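PDB 5JJP: nonribosomal peptide synthase from Streptomyces sp. MJ635-86F5, which probably activates an aliphatic beta-amino acid by ATP-dependent adenylation, as a ligase of the ANL superfamily in nonribosomal peptide synthesis. Local coordinates for residues L298-S304 with R323-L328; V374-V380 with Y426-D430; A389-G393 with A403-P407. All blocks are in the same frame, centred on the assembly; numbering follows the deposited sequence.

Interaction 1. Residues L298-S304 with R323-L328; sequences LRSILFS and RRIFNL
Strands 300-304 and 324-328 run parallel, their axes 4.7 Å apart and 11° askew, in one-to-one register: Ser300 faces Arg324, Ile301 Ile325 and Leu302 Phe326, with CA-CA spacings of 4.6, 4.8 and 4.7 Å. Hydrogen bonds alternate in direction from Arg324 N to Arg299 O (2.9 Å), then Ile301 N to Arg324 O and Phe326 N to Ile301 O (both 2.8 Å), and onward to Leu328. On one face the t,p side chain of Leu302 fills the hollow between Phe326 and Leu328, Leu302 CD1 lying 3.6 Å from Phe326 CB and 4.0 Å from Leu328 CB; the Phe326 ring (chi1 m) also reaches Ser300, Phe326 CE2 being 4.2 Å from Ser300 CB. The opposite face carries Ile301, Ile325 (both m,t) and the Phe303 ring, which pack against Leu313 and Leu316 of helix 310-319. Just before strand 324-328, Arg323 (m,p) folds toward 298-304, its NE donating to Leu298 O at 2.8 Å. Strand, helix and strand form a beta-alpha-beta crossover within the six-stranded mixed sheet of this adenylate-forming domain.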
loop_
_atom_site.group_PDB
_atom_site.type_symbol
_atom_site.label_atom_id
_atom_site.label_comp_id
_atom_site.label_asym_id
_atom_site.label_seq_id
_atom_site.Cartn_x
_atom_site.Cartn_y
_atom_site.Cartn_z
ATOM N N LEU A 298 -14.576 -16.610 4.744
ATOM C CA LEU A 298 -13.420 -15.886 5.267
ATOM C C LEU A 298 -12.428 -16.854 5.909
ATOM O O LEU A 298 -12.793 -17.561 6.832
ATOM C CB LEU A 298 -13.868 -14.851 6.301
ATOM C CG LEU A 298 -12.794 -13.898 6.839
ATOM C CD1 LEU A 298 -12.278 -13.014 5.734
ATOM C CD2 LEU A 298 -13.296 -13.022 7.962
ATOM N N ARG A 299 -11.190 -16.871 5.403
ATOM C CA ARG A 299 -10.120 -17.707 5.919
ATOM C C ARG A 299 -9.066 -16.907 6.644
ATOM O O ARG A 299 -8.281 -17.480 7.436
ATOM C CB ARG A 299 -9.431 -18.445 4.788
ATOM C CG ARG A 299 -10.404 -19.171 3.869
ATOM C CD ARG A 299 -9.669 -19.937 2.821
ATOM N NE ARG A 299 -8.889 -20.961 3.469
ATOM C CZ ARG A 299 -7.730 -21.446 3.022
ATOM N NH1 ARG A 299 -7.101 -22.332 3.750
ATOM N NH2 ARG A 299 -7.176 -21.043 1.870
ATOM N N SER A 300 -8.991 -15.598 6.405
ATOM C CA SER A 300 -7.862 -14.862 6.932
ATOM C C SER A 300 -8.100 -13.392 7.101
ATOM O O SER A 300 -8.901 -12.811 6.414
ATOM C CB SER A 300 -6.649 -15.090 6.048
ATOM O OG SER A 300 -6.975 -14.795 4.716
ATOM N N ILE A 301 -7.361 -12.784 8.023
ATOM C CA ILE A 301 -7.476 -11.355 8.270
ATOM C C ILE A 301 -6.091 -10.776 8.491
ATOM O O ILE A 301 -5.280 -11.341 9.229
ATOM C CB ILE A 301 -8.306 -11.071 9.527
ATOM C CG1 ILE A 301 -9.690 -11.732 9.429
ATOM C CG2 ILE A 301 -8.459 -9.578 9.724
ATOM C CD1 ILE A 301 -10.526 -11.610 10.713
ATOM N N LEU A 302 -5.847 -9.641 7.875
ATOM C CA LEU A 302 -4.598 -8.904 8.007
ATOM C C LEU A 302 -4.903 -7.533 8.587
ATOM O O LEU A 302 -5.775 -6.811 8.034
ATOM C CB LEU A 302 -3.995 -8.768 6.635
ATOM C CG LEU A 302 -2.716 -7.967 6.475
ATOM C CD1 LEU A 302 -1.592 -8.652 7.213
ATOM C CD2 LEU A 302 -2.309 -7.800 5.013
ATOM N N PHE A 303 -4.329 -7.225 9.743
ATOM C CA PHE A 303 -4.499 -5.873 10.377
ATOM C C PHE A 303 -3.269 -5.051 10.305
ATOM O O PHE A 303 -2.196 -5.582 10.417
ATOM C CB PHE A 303 -4.580 -5.860 11.900
ATOM C CG PHE A 303 -5.380 -6.893 12.480
ATOM C CD1 PHE A 303 -6.747 -6.949 12.220
ATOM C CD2 PHE A 303 -4.809 -7.767 13.369
ATOM C CE1 PHE A 303 -7.534 -7.926 12.802
ATOM C CE2 PHE A 303 -5.585 -8.737 13.964
ATOM C CZ PHE A 303 -6.950 -8.825 13.677
ATOM N N SER A 304 -3.463 -3.740 10.366
ATOM C CA SER A 304 -2.360 -2.845 10.654
ATOM C C SER A 304 -2.802 -1.477 10.992
ATOM O O SER A 304 -3.937 -1.098 10.747
ATOM C CB SER A 304 -1.537 -2.682 9.397
ATOM O OG SER A 304 -2.308 -1.983 8.447
ATOM N N ARG A 323 -9.362 -19.319 11.627
ATOM C CA ARG A 323 -8.949 -18.267 10.689
ATOM C C ARG A 323 -7.500 -17.911 10.999
ATOM O O ARG A 323 -7.058 -17.959 12.141
ATOM C CB ARG A 323 -9.824 -17.015 10.827
ATOM C CG ARG A 323 -11.073 -17.014 9.967
ATOM C CD ARG A 323 -11.946 -18.206 10.227
ATOM N NE ARG A 323 -13.233 -18.129 9.521
ATOM C CZ ARG A 323 -14.377 -18.635 10.014
ATOM N NH1 ARG A 323 -14.399 -19.271 11.222
ATOM N NH2 ARG A 323 -15.501 -18.516 9.335
ATOM N N ARG A 324 -6.767 -17.551 9.960
ATOM C CA ARG A 324 -5.408 -17.095 10.113
ATOM C C ARG A 324 -5.420 -15.572 10.221
ATOM O O ARG A 324 -5.960 -14.865 9.351
ATOM C CB ARG A 324 -4.576 -17.512 8.928
ATOM C CG ARG A 324 -4.399 -19.026 8.776
ATOM C CD ARG A 324 -3.445 -19.606 9.840
ATOM N NE ARG A 324 -2.135 -19.006 9.837
ATOM C CZ ARG A 324 -1.076 -19.447 9.154
ATOM N NH1 ARG A 324 -1.146 -20.535 8.403
ATOM N NH2 ARG A 324 0.100 -18.770 9.198
ATOM N N ILE A 325 -4.878 -15.070 11.316
ATOM C CA ILE A 325 -4.841 -13.645 11.523
ATOM C C ILE A 325 -3.411 -13.231 11.542
ATOM O O ILE A 325 -2.587 -13.846 12.188
ATOM C CB ILE A 325 -5.574 -13.202 12.818
ATOM C CG1 ILE A 325 -7.006 -13.692 12.772
ATOM C CG2 ILE A 325 -5.596 -11.668 12.951
ATOM C CD1 ILE A 325 -7.832 -13.331 14.009
ATOM N N PHE A 326 -3.143 -12.134 10.850
ATOM C CA PHE A 326 -1.816 -11.592 10.736
ATOM C C PHE A 326 -1.731 -10.152 11.236
ATOM O O PHE A 326 -2.515 -9.315 10.871
ATOM C CB PHE A 326 -1.428 -11.553 9.268
ATOM C CG PHE A 326 -1.562 -12.847 8.576
ATOM C CD1 PHE A 326 -0.751 -13.894 8.893
ATOM C CD2 PHE A 326 -2.474 -12.996 7.512
ATOM C CE1 PHE A 326 -0.873 -15.099 8.219
ATOM C CE2 PHE A 326 -2.566 -14.199 6.818
ATOM C CZ PHE A 326 -1.786 -15.257 7.217
ATOM N N ASN A 327 -0.664 -9.875 11.948
ATOM C CA ASN A 327 -0.368 -8.554 12.493
ATOM C C ASN A 327 0.765 -7.906 11.681
ATOM O O ASN A 327 1.873 -8.470 11.522
ATOM C CB ASN A 327 0.033 -8.724 13.966
ATOM C CG ASN A 327 0.534 -7.440 14.588
ATOM O OD1 ASN A 327 -0.025 -6.379 14.355
ATOM N ND2 ASN A 327 1.602 -7.540 15.389
ATOM N N LEU A 328 0.459 -6.752 11.119
ATOM C CA LEU A 328 1.367 -6.088 10.208
ATOM C C LEU A 328 1.928 -4.831 10.881
ATOM O O LEU A 328 1.170 -3.930 11.210
ATOM C CB LEU A 328 0.585 -5.716 8.957
ATOM C CG LEU A 328 1.395 -5.366 7.727
ATOM C CD1 LEU A 328 2.036 -6.619 7.169
ATOM C CD2 LEU A 328 0.497 -4.704 6.683
#

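Interaction 2. Residues V374-V380 with Y426-D430; sequences VGEPGVV and YRDAD
Arg427 dominates the polar contact: its NH2 donates to Val374 O at a short 2.5 Å, and its backbone O accepts from Gly378 N at 2.9 Å. The t,t,m side chain carries the guanidinium over to the loop, where Val374 O lies at the group's edge, close to its plane; NE has a long, weak ion pair with Asp365. A water extends the link, accepting from Arg427 N (2.9 Å) and donating to Glu376 O (3.1 Å) and Val379 O (2.4 Å). Within the loop, Glu376 to Val379 form a type II beta turn, with Pro377 at -65/153 and Gly378 at 85/-14; at these angles a CB on Gly378 would jam against the preceding carbonyl. This turn lies in the connection between antiparallel strands 363-367 and 381-386 and docks on the end of strand 417-427, which pairs with 381-386 in the same sheet. CA atoms of Pro377 and Arg427 are 4.9 Å apart, those of Val380 and Tyr426 4.3 Å. Pro377 CB packs 3.8 Å from Asp428 C. Around Tyr426 (chi1 p), CB sits 3.5 Å from Val379 O and 4.2 Å from Val380 CG2, while its ring lies almost parallel to that of Tyr434.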
loop_
_atom_site.group_PDB
_atom_site.type_symbol
_atom_site.label_atom_id
_atom_site.label_comp_id
_atom_site.label_asym_id
_atom_site.label_seq_id
_atom_site.Cartn_x
_atom_site.Cartn_y
_atom_site.Cartn_z
ATOM N N VAL A 374 21.256 -2.071 21.272
ATOM C CA VAL A 374 20.943 -2.402 22.629
ATOM C C VAL A 374 21.497 -3.779 22.951
ATOM O O VAL A 374 21.303 -4.725 22.208
ATOM C CB VAL A 374 19.455 -2.329 22.840
ATOM C CG1 VAL A 374 19.063 -2.966 24.165
ATOM C CG2 VAL A 374 19.025 -0.860 22.780
ATOM N N GLY A 375 22.247 -3.866 24.047
ATOM C CA GLY A 375 23.007 -5.068 24.346
ATOM C C GLY A 375 22.184 -6.219 24.887
ATOM O O GLY A 375 22.566 -7.372 24.701
ATOM N N GLU A 376 21.071 -5.917 25.566
ATOM C CA GLU A 376 20.338 -6.936 26.324
ATOM C C GLU A 376 18.859 -6.936 26.045
ATOM O O GLU A 376 18.281 -5.909 25.713
ATOM C CB GLU A 376 20.519 -6.765 27.838
ATOM C CG GLU A 376 21.965 -6.956 28.334
ATOM C CD GLU A 376 22.480 -8.411 28.373
ATOM O OE1 GLU A 376 21.714 -9.336 28.707
ATOM O OE2 GLU A 376 23.680 -8.635 28.087
ATOM N N PRO A 377 18.237 -8.107 26.187
ATOM C CA PRO A 377 16.802 -8.214 26.042
ATOM C C PRO A 377 16.090 -7.442 27.133
ATOM O O PRO A 377 16.647 -7.220 28.181
ATOM C CB PRO A 377 16.535 -9.709 26.151
ATOM C CG PRO A 377 17.768 -10.301 26.718
ATOM C CD PRO A 377 18.895 -9.402 26.378
ATOM N N GLY A 378 14.879 -6.990 26.844
ATOM C CA GLY A 378 14.084 -6.243 27.787
ATOM C C GLY A 378 14.356 -4.749 27.833
ATOM O O GLY A 378 13.542 -3.973 28.345
ATOM N N VAL A 379 15.450 -4.304 27.234
ATOM C CA VAL A 379 15.810 -2.900 27.305
ATOM C C VAL A 379 15.296 -2.177 26.052
ATOM O O VAL A 379 15.559 -2.595 24.911
ATOM C CB VAL A 379 17.339 -2.711 27.441
ATOM C CG1 VAL A 379 17.708 -1.225 27.356
ATOM C CG2 VAL A 379 17.833 -3.314 28.748
ATOM N N VAL A 380 14.573 -1.091 26.290
ATOM C CA VAL A 380 13.947 -0.331 25.256
ATOM C C VAL A 380 14.945 0.533 24.504
ATOM O O VAL A 380 15.781 1.182 25.110
ATOM C CB VAL A 380 12.856 0.584 25.853
ATOM C CG1 VAL A 380 12.404 1.655 24.851
ATOM C CG2 VAL A 380 11.675 -0.248 26.301
ATOM N N TYR A 426 11.574 -3.094 22.675
ATOM C CA TYR A 426 12.582 -3.946 23.283
ATOM C C TYR A 426 12.510 -5.286 22.591
ATOM O O TYR A 426 11.533 -5.600 21.874
ATOM C CB TYR A 426 12.377 -4.133 24.815
ATOM C CG TYR A 426 11.073 -4.820 25.181
ATOM C CD1 TYR A 426 9.930 -4.064 25.511
ATOM C CD2 TYR A 426 10.960 -6.205 25.158
ATOM C CE1 TYR A 426 8.707 -4.678 25.811
ATOM C CE2 TYR A 426 9.733 -6.827 25.465
ATOM C CZ TYR A 426 8.616 -6.046 25.787
ATOM O OH TYR A 426 7.409 -6.636 26.082
ATOM N N ARG A 427 13.550 -6.073 22.846
ATOM C CA ARG A 427 13.783 -7.362 22.229
ATOM C C ARG A 427 13.586 -8.448 23.300
ATOM O O ARG A 427 13.891 -8.219 24.457
ATOM C CB ARG A 427 15.226 -7.344 21.714
ATOM C CG ARG A 427 15.577 -8.414 20.691
ATOM C CD ARG A 427 17.082 -8.685 20.664
ATOM N NE ARG A 427 17.847 -7.455 20.499
ATOM C CZ ARG A 427 18.746 -6.977 21.353
ATOM N NH1 ARG A 427 19.056 -7.620 22.482
ATOM N NH2 ARG A 427 19.356 -5.832 21.067
ATOM N N ASP A 428 13.046 -9.608 22.927
ATOM C CA ASP A 428 13.056 -10.770 23.834
ATOM C C ASP A 428 14.340 -11.567 23.642
ATOM O O ASP A 428 15.195 -11.171 22.841
ATOM C CB ASP A 428 11.788 -11.646 23.690
ATOM C CG ASP A 428 11.674 -12.379 22.336
ATOM O OD1 ASP A 428 12.647 -12.492 21.547
ATOM O OD2 ASP A 428 10.566 -12.885 22.060
ATOM N N ALA A 429 14.484 -12.684 24.348
ATOM C CA ALA A 429 15.707 -13.496 24.251
ATOM C C ALA A 429 15.916 -14.065 22.856
ATOM O O ALA A 429 17.057 -14.283 22.418
ATOM C CB ALA A 429 15.689 -14.632 25.276
ATOM N N ASP A 430 14.807 -14.333 22.175
ATOM C CA ASP A 430 14.837 -14.914 20.834
ATOM C C ASP A 430 15.094 -13.866 19.763
ATOM O O ASP A 430 15.357 -14.201 18.615
ATOM C CB ASP A 430 13.527 -15.658 20.560
ATOM C CG ASP A 430 13.453 -16.990 21.294
ATOM O OD1 ASP A 430 14.518 -17.571 21.598
ATOM O OD2 ASP A 430 12.328 -17.460 21.568
HETATM O O HOH W 1 15.702 -4.940 24.387
#

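Interaction 3. Residues A389-G393 with A403-P407; sequences ALFSG and AALVP
Leu405 contributes the largest share of this contact, with 89 Å² covered out of 187 Å² buried on both sides. The loop between strands 381-386 and 393-394 packs here on the junction of helix 398-404 with strand 405-407, which pairs with 417-427 in the antiparallel sheet. Leu405 is the first residue to leave helical angles; at -100/101 it turns the chain directly into the strand, and its CA-to-CB bond points toward 389-393. In the m,t rotamer (chi1 -68°, chi2 171°) it sets CD1 over one face of the Phe391 ring, 4.3 Å from the Phe391 ring centroid and 24° off the ring normal, a CH-pi contact. Leu405 CG comes within 3.8 Å of Phe391 CE1, and Leu405 CD1 lies 3.7 Å from Phe391 O. Phe391 adopts chi1 78° (p) with chi2 -56°: CB leaves the backbone sideways, but the ring swings in until CZ is 4.1 Å from Ala404 CB, which meets the ring at its edge. Leu390, also m,t, places CD1 4.1 Å from Leu405 CD2. The backbones stay well apart, the nearest CA pair being Gly393 and Leu405 at 7.6 Å. Phe419 of strand 417-427 meets the Phe391 ring edge-to-face, while backbone hydrogen bonds of Ser392 and Gly393 with Val198 tie the loop to strand 196-200. The two segments therefore join through apolar side-chain packing and one CH-pi contact, so their fit depends on shape and rotamer rather than on backbone pairing.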
loop_
_atom_site.group_PDB
_atom_site.type_symbol
_atom_site.label_atom_id
_atom_site.label_comp_id
_atom_site.label_asym_id
_atom_site.label_seq_id
_atom_site.Cartn_x
_atom_site.Cartn_y
_atom_site.Cartn_z
ATOM N N ALA A 389 13.214 -2.022 0.897
ATOM C CA ALA A 389 11.931 -1.355 0.695
ATOM C C ALA A 389 11.824 0.072 1.214
ATOM O O ALA A 389 10.755 0.677 1.150
ATOM C CB ALA A 389 10.846 -2.211 1.288
ATOM N N LEU A 390 12.915 0.672 1.620
ATOM C CA LEU A 390 12.868 2.036 2.126
ATOM C C LEU A 390 12.576 3.085 1.066
ATOM O O LEU A 390 13.015 2.989 -0.099
ATOM C CB LEU A 390 14.170 2.390 2.832
ATOM C CG LEU A 390 14.465 1.516 4.068
ATOM C CD1 LEU A 390 15.859 1.728 4.585
ATOM C CD2 LEU A 390 13.460 1.772 5.172
ATOM N N PHE A 391 11.781 4.076 1.513
ATOM C CA PHE A 391 11.548 5.321 0.788
ATOM C C PHE A 391 12.868 5.983 0.399
ATOM O O PHE A 391 13.931 5.626 0.938
ATOM C CB PHE A 391 10.648 6.266 1.589
ATOM C CG PHE A 391 11.336 6.997 2.705
ATOM C CD1 PHE A 391 12.030 6.310 3.713
ATOM C CD2 PHE A 391 11.296 8.385 2.770
ATOM C CE1 PHE A 391 12.646 7.005 4.764
ATOM C CE2 PHE A 391 11.918 9.064 3.808
ATOM C CZ PHE A 391 12.605 8.377 4.768
ATOM N N SER A 392 12.827 6.833 -0.618
ATOM C CA SER A 392 14.042 7.483 -1.127
ATOM C C SER A 392 14.369 8.769 -0.392
ATOM O O SER A 392 15.491 9.248 -0.472
ATOM C CB SER A 392 13.895 7.815 -2.604
ATOM O OG SER A 392 13.672 6.599 -3.305
ATOM N N GLY A 393 13.352 9.350 0.249
ATOM C CA GLY A 393 13.535 10.558 1.006
ATOM C C GLY A 393 12.235 11.256 1.176
ATOM O O GLY A 393 11.207 10.831 0.629
ATOM N N ALA A 403 18.122 12.922 8.507
ATOM C CA ALA A 403 17.874 12.506 9.893
ATOM C C ALA A 403 17.200 11.134 9.957
ATOM O O ALA A 403 17.427 10.394 10.869
ATOM C CB ALA A 403 17.025 13.540 10.634
ATOM N N ALA A 404 16.401 10.786 8.956
ATOM C CA ALA A 404 15.669 9.496 8.946
ATOM C C ALA A 404 16.504 8.410 8.305
ATOM O O ALA A 404 16.572 7.317 8.835
ATOM C CB ALA A 404 14.357 9.645 8.232
ATOM N N LEU A 405 17.160 8.713 7.179
ATOM C CA LEU A 405 18.011 7.749 6.493
ATOM C C LEU A 405 19.490 7.967 6.790
ATOM O O LEU A 405 20.126 8.843 6.185
ATOM C CB LEU A 405 17.765 7.820 4.989
ATOM C CG LEU A 405 16.380 7.329 4.544
ATOM C CD1 LEU A 405 16.181 7.659 3.090
ATOM C CD2 LEU A 405 16.230 5.827 4.728
ATOM N N VAL A 406 20.025 7.155 7.695
ATOM C CA VAL A 406 21.331 7.362 8.232
ATOM C C VAL A 406 22.319 6.273 7.861
ATOM O O VAL A 406 21.937 5.126 7.589
ATOM C CB VAL A 406 21.289 7.532 9.736
ATOM C CG1 VAL A 406 20.246 8.561 10.115
ATOM C CG2 VAL A 406 20.986 6.219 10.415
ATOM N N PRO A 407 23.613 6.624 7.863
ATOM C CA PRO A 407 24.631 5.608 7.603
ATOM C C PRO A 407 24.486 4.434 8.559
ATOM O O PRO A 407 24.190 4.631 9.743
ATOM C CB PRO A 407 25.950 6.349 7.901
ATOM C CG PRO A 407 25.644 7.776 7.625
ATOM C CD PRO A 407 24.231 7.942 8.157
#

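In the fold
Interaction 1 is partly buried and belongs to the six-stranded mixed sheet, whereas interactions 2 and 3 both reach the separate antiparallel sheet containing strands 417-427 and 405-407. The first therefore shares no strand with the others: its centre is 27 Å from that of interaction 2 and 29 Å from that of interaction 3. Interaction 2 is a surface contact, 30 Å from the centre of the chain, built on an arginine, backbone carbonyls and a water. Interaction 3, partly buried at 18 Å from that centre, relies on apolar packing, while interaction 1 combines regular strand pairing with packing. In sequence, residues 389-407 fall between the two halves of interaction 2.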